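Local coordinates for protein Nrps/pks (Streptomyces albus, PDB 4OPF) that probably catalyses chain-extending condensation as a ketosynthase domain of the "AT-less" type I polyketide synthase that makes oxazolomycin, at residues 290-295 and 322-327; 341-346 and 391-396. All blocks are in the same frame, centred on the assembly; numbering follows the deposited sequence.

Contact 1: 290-295 and 322-327; sequences TYIETN and CSLGSV
Gly325 O is gripped twice by Thr294, whose backbone N (2.9 Å) and OG1 (2.7 Å) donate to it from opposite faces of the carbonyl plane. The hydroxyl bond thus reinforces the last rung of a short parallel ladder, whose other bonds run from Ser323 N to Thr290 O, Ile292 N to Ser323 O and Gly325 N to Ile292 O. From the last strand pair the Glu293 side chain reaches on to Val327: the chain is bent about CB-CG, chi2 74° swinging CD round, and OE2 receives Val327 N on its syn lone pair, 2.9 Å away. A water joins that oxygen to Thr294 O and Ser326 OG, while OE1 is salt-bridged to Lys345. On the same face, the Tyr291 ring extends over the neighbouring strand until OH lies 3.3 Å from Gly325 CA, where a side chain would collide with it; OH is also hydrogen-bonded to Lys345. A phenylalanine in place of Tyr291 would probably leave Lys345 with one polar partner fewer and open a small gap above Gly325 CA. On the other face the contacts across the pair are apolar: Ile292 CD1 meets Cys322 SG at 3.8 Å and Ile292 CB meets Leu324 CD2 at 3.9 Å, both beneath helix 300-314. That helix links the two strands, making this the beta-alpha-beta crossover found in the C-terminal half of the thiolase fold.

Contact 2: 341-346 and 391-396; sequences AGVIKT and AAVSSF
Thr346 and Ala391 press together methyl to methyl, CG2 to CB at 3.3 Å, closer than ordinary van der Waals contact. This is helix-on-sheet packing in the thiolase fold: helix 338-352, which by family precedent belongs to the buried middle layer, lies against strand 390-396, and the two short segments run nearly antiparallel, at 171°, with axes 8.5 Å apart. No hydrogen bond crosses between them, so the two are held by van der Waals packing.

The tight end owes its form to the rotation of Thr346. OG1 sits beside the backbone N (chi1 -60°), turned back to its own helix, where it donates to Gly342 O; CG2 then falls anti to that N and meets the strand. The threonine hydroxyl is thereby satisfied within its own helix, and its outer side still serves as a packing surface for Val393 CG2, 3.5 Å from OG1. The side chains of Thr346 and Val393 lie alongside each other, pointing opposite ways, and both also touch Leu407 of strand 401-408, the next strand in the sheet.

Toward the start of the helical segment the contact slackens, although it stays buried rather than opening to solvent. Val343 CG2 and Val393 CG2 are 4.3 Å apart, a light touch, and Val393 CG1 comes no nearer to the helix than 4.2 Å, at Gly342 C. The separation is modest even so: a CB built on Gly342 would come within 3.3 Å of Val393 CG1, so this looser end has no space for a larger residue. One turn of helix ties the tight and loose ends together: Gly342 O accepts both Thr346 N and Thr346 OG1, each at 3.1 Å, from opposite faces of its plane.

How the contacts relate
The centres of contacts 1 and 2 lie about 8 Å apart. Along the chain they come in series, the parallel pair closing before helix 338-352 begins. Both involve one mixed sheet, in which strand 390-396 neighbours strand 291-293 and strand 322-325 follows; a probable hydrogen bond from Glu293 N to Ala392 O joins strands 291-293 and 390-396. Helix 338-352 covers the face bearing Tyr291, Glu293 and Val393, with Lys345 CD 3.3 Å from Val327 CG1, while helix 300-314 packs on the other face. In the C-terminal half of the ketosynthase fold, contact 1 thus builds the sheet edgewise and contact 2 covers one of its faces with helix 338-352.

Contact 1: 290-295 and 322-327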
# COMPACT_ATOMS: atom_id res chain seq x y z
N THR A 290 10.15 17.30 -20.87
CA THR A 290 10.20 17.30 -22.32
C THR A 290 9.28 16.29 -22.98
O THR A 290 8.84 16.49 -24.13
CB THR A 290 11.65 17.01 -22.74
OG1 THR A 290 12.46 18.05 -22.22
CG2 THR A 290 11.86 16.92 -24.23
N TYR A 291 8.98 15.20 -22.29
CA TYR A 291 8.17 14.13 -22.85
C TYR A 291 7.23 13.59 -21.77
O TYR A 291 7.64 13.44 -20.63
CB TYR A 291 9.09 13.00 -23.29
CG TYR A 291 8.39 11.83 -23.96
CD1 TYR A 291 8.16 11.87 -25.31
CD2 TYR A 291 7.94 10.71 -23.24
CE1 TYR A 291 7.54 10.84 -25.98
CE2 TYR A 291 7.28 9.67 -23.90
CZ TYR A 291 7.11 9.73 -25.26
OH TYR A 291 6.50 8.72 -26.00
N ILE A 292 5.99 13.30 -22.14
CA ILE A 292 5.03 12.66 -21.27
C ILE A 292 4.49 11.39 -21.96
O ILE A 292 3.92 11.46 -23.06
CB ILE A 292 3.88 13.59 -20.98
CG1 ILE A 292 4.45 14.89 -20.36
CG2 ILE A 292 2.86 12.97 -20.06
CD1 ILE A 292 3.40 15.88 -20.06
N GLU A 293 4.68 10.26 -21.31
CA GLU A 293 3.94 9.04 -21.59
C GLU A 293 2.54 9.20 -20.96
O GLU A 293 2.36 9.09 -19.75
CB GLU A 293 4.69 7.84 -21.04
CG GLU A 293 3.91 6.50 -21.03
CD GLU A 293 3.74 5.84 -22.39
OE1 GLU A 293 4.42 6.32 -23.36
OE2 GLU A 293 2.92 4.83 -22.50
N THR A 294 1.55 9.43 -21.81
CA THR A 294 0.23 9.83 -21.43
C THR A 294 -0.57 8.61 -20.95
O THR A 294 -0.23 7.47 -21.23
CB THR A 294 -0.54 10.43 -22.64
OG1 THR A 294 -0.64 9.45 -23.69
CG2 THR A 294 0.16 11.65 -23.17
N ASN A 295 -1.67 8.88 -20.28
CA ASN A 295 -2.63 7.87 -19.90
C ASN A 295 -3.25 7.18 -21.08
O ASN A 295 -3.36 5.97 -21.12
CB ASN A 295 -3.71 8.47 -19.06
CG ASN A 295 -4.66 7.41 -18.56
OD1 ASN A 295 -4.25 6.42 -17.98
ND2 ASN A 295 -5.94 7.58 -18.85
N CYS A 322 6.26 20.24 -26.00
CA CYS A 322 6.06 19.10 -25.11
C CYS A 322 5.64 17.91 -25.94
O CYS A 322 4.60 17.95 -26.57
CB CYS A 322 5.02 19.38 -24.03
SG CYS A 322 4.97 18.11 -22.70
N SER A 323 6.46 16.86 -25.93
CA SER A 323 6.26 15.70 -26.73
C SER A 323 5.45 14.61 -25.99
O SER A 323 5.76 14.29 -24.86
CB SER A 323 7.64 15.23 -27.16
OG SER A 323 7.48 14.20 -28.08
N LEU A 324 4.37 14.13 -26.59
CA LEU A 324 3.45 13.18 -25.97
C LEU A 324 3.52 11.86 -26.69
O LEU A 324 3.64 11.80 -27.92
CB LEU A 324 2.00 13.66 -26.05
CG LEU A 324 1.71 15.05 -25.51
CD1 LEU A 324 0.22 15.29 -25.41
CD2 LEU A 324 2.31 15.27 -24.14
N GLY A 325 3.40 10.80 -25.92
CA GLY A 325 3.34 9.46 -26.43
C GLY A 325 2.52 8.46 -25.61
O GLY A 325 1.84 8.79 -24.62
N SER A 326 2.52 7.23 -26.11
CA SER A 326 1.89 6.09 -25.48
C SER A 326 2.41 4.78 -26.02
O SER A 326 2.47 4.64 -27.25
CB SER A 326 0.37 6.16 -25.79
OG SER A 326 -0.28 5.00 -25.27
N VAL A 327 2.58 3.76 -25.16
CA VAL A 327 2.96 2.43 -25.59
C VAL A 327 1.80 1.63 -26.09
O VAL A 327 1.98 0.54 -26.65
CB VAL A 327 3.59 1.53 -24.49
CG1 VAL A 327 4.90 2.07 -24.10
CG2 VAL A 327 2.75 1.45 -23.23
O HOH W 1 -0.09 5.08 -22.53

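Contact 2: 341-346 and 391-396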
# COMPACT_ATOMS: atom_id res chain seq x y z
N ALA A 341 5.00 -0.76 -17.98
CA ALA A 341 5.42 -0.65 -19.37
C ALA A 341 5.78 0.77 -19.78
O ALA A 341 6.79 1.00 -20.45
CB ALA A 341 4.34 -1.18 -20.27
N GLY A 342 5.00 1.73 -19.30
CA GLY A 342 5.26 3.11 -19.50
C GLY A 342 6.49 3.60 -18.80
O GLY A 342 7.25 4.32 -19.41
N VAL A 343 6.71 3.21 -17.55
CA VAL A 343 7.88 3.64 -16.83
C VAL A 343 9.12 3.06 -17.48
O VAL A 343 10.09 3.77 -17.65
CB VAL A 343 7.77 3.25 -15.34
CG1 VAL A 343 9.11 3.37 -14.62
CG2 VAL A 343 6.73 4.14 -14.65
N ILE A 344 9.10 1.80 -17.87
CA ILE A 344 10.29 1.16 -18.48
C ILE A 344 10.62 1.83 -19.85
O ILE A 344 11.78 2.14 -20.12
CB ILE A 344 10.10 -0.37 -18.62
CG1 ILE A 344 10.15 -0.98 -17.20
CG2 ILE A 344 11.15 -1.00 -19.52
CD1 ILE A 344 9.83 -2.45 -17.14
N LYS A 345 9.59 2.10 -20.64
CA LYS A 345 9.75 2.85 -21.89
C LYS A 345 10.47 4.18 -21.67
O LYS A 345 11.44 4.49 -22.33
CB LYS A 345 8.40 3.13 -22.56
CG LYS A 345 8.48 4.26 -23.60
CD LYS A 345 7.16 4.42 -24.33
CE LYS A 345 7.08 5.76 -25.01
NZ LYS A 345 5.74 5.89 -25.68
N THR A 346 9.97 4.94 -20.74
CA THR A 346 10.56 6.24 -20.43
C THR A 346 11.98 6.13 -19.89
O THR A 346 12.79 6.95 -20.25
CB THR A 346 9.69 6.95 -19.41
OG1 THR A 346 8.40 7.12 -19.99
CG2 THR A 346 10.20 8.29 -19.14
N ALA A 391 11.24 13.40 -18.14
CA ALA A 391 10.03 12.82 -18.67
C ALA A 391 9.04 12.44 -17.56
O ALA A 391 9.41 12.32 -16.38
CB ALA A 391 10.38 11.61 -19.53
N ALA A 392 7.78 12.31 -17.92
CA ALA A 392 6.75 11.95 -16.97
C ALA A 392 5.86 10.85 -17.53
O ALA A 392 5.85 10.59 -18.76
CB ALA A 392 5.91 13.13 -16.59
N VAL A 393 5.16 10.17 -16.62
CA VAL A 393 4.31 9.04 -16.92
C VAL A 393 3.05 9.16 -16.12
O VAL A 393 3.09 9.40 -14.94
CB VAL A 393 4.96 7.72 -16.54
CG1 VAL A 393 4.10 6.55 -17.03
CG2 VAL A 393 6.30 7.56 -17.21
N SER A 394 1.91 8.99 -16.76
CA SER A 394 0.64 9.11 -16.14
C SER A 394 -0.11 7.82 -16.21
O SER A 394 -0.06 7.12 -17.22
CB SER A 394 -0.20 10.11 -16.90
OG SER A 394 0.31 11.41 -16.67
N SER A 395 -0.90 7.56 -15.18
CA SER A 395 -1.89 6.51 -15.25
C SER A 395 -3.13 6.88 -14.47
O SER A 395 -3.05 7.07 -13.27
CB SER A 395 -1.25 5.23 -14.66
OG SER A 395 -2.12 4.15 -14.87
N PHE A 396 -4.27 7.01 -15.15
CA PHE A 396 -5.49 7.49 -14.58
C PHE A 396 -6.51 6.38 -14.79
O PHE A 396 -6.91 6.12 -15.90
CB PHE A 396 -5.97 8.73 -15.27
CG PHE A 396 -4.98 9.86 -15.38
CD1 PHE A 396 -4.00 10.09 -14.44
CD2 PHE A 396 -5.08 10.72 -16.42
CE1 PHE A 396 -3.15 11.17 -14.54
CE2 PHE A 396 -4.23 11.78 -16.55
CZ PHE A 396 -3.27 12.02 -15.63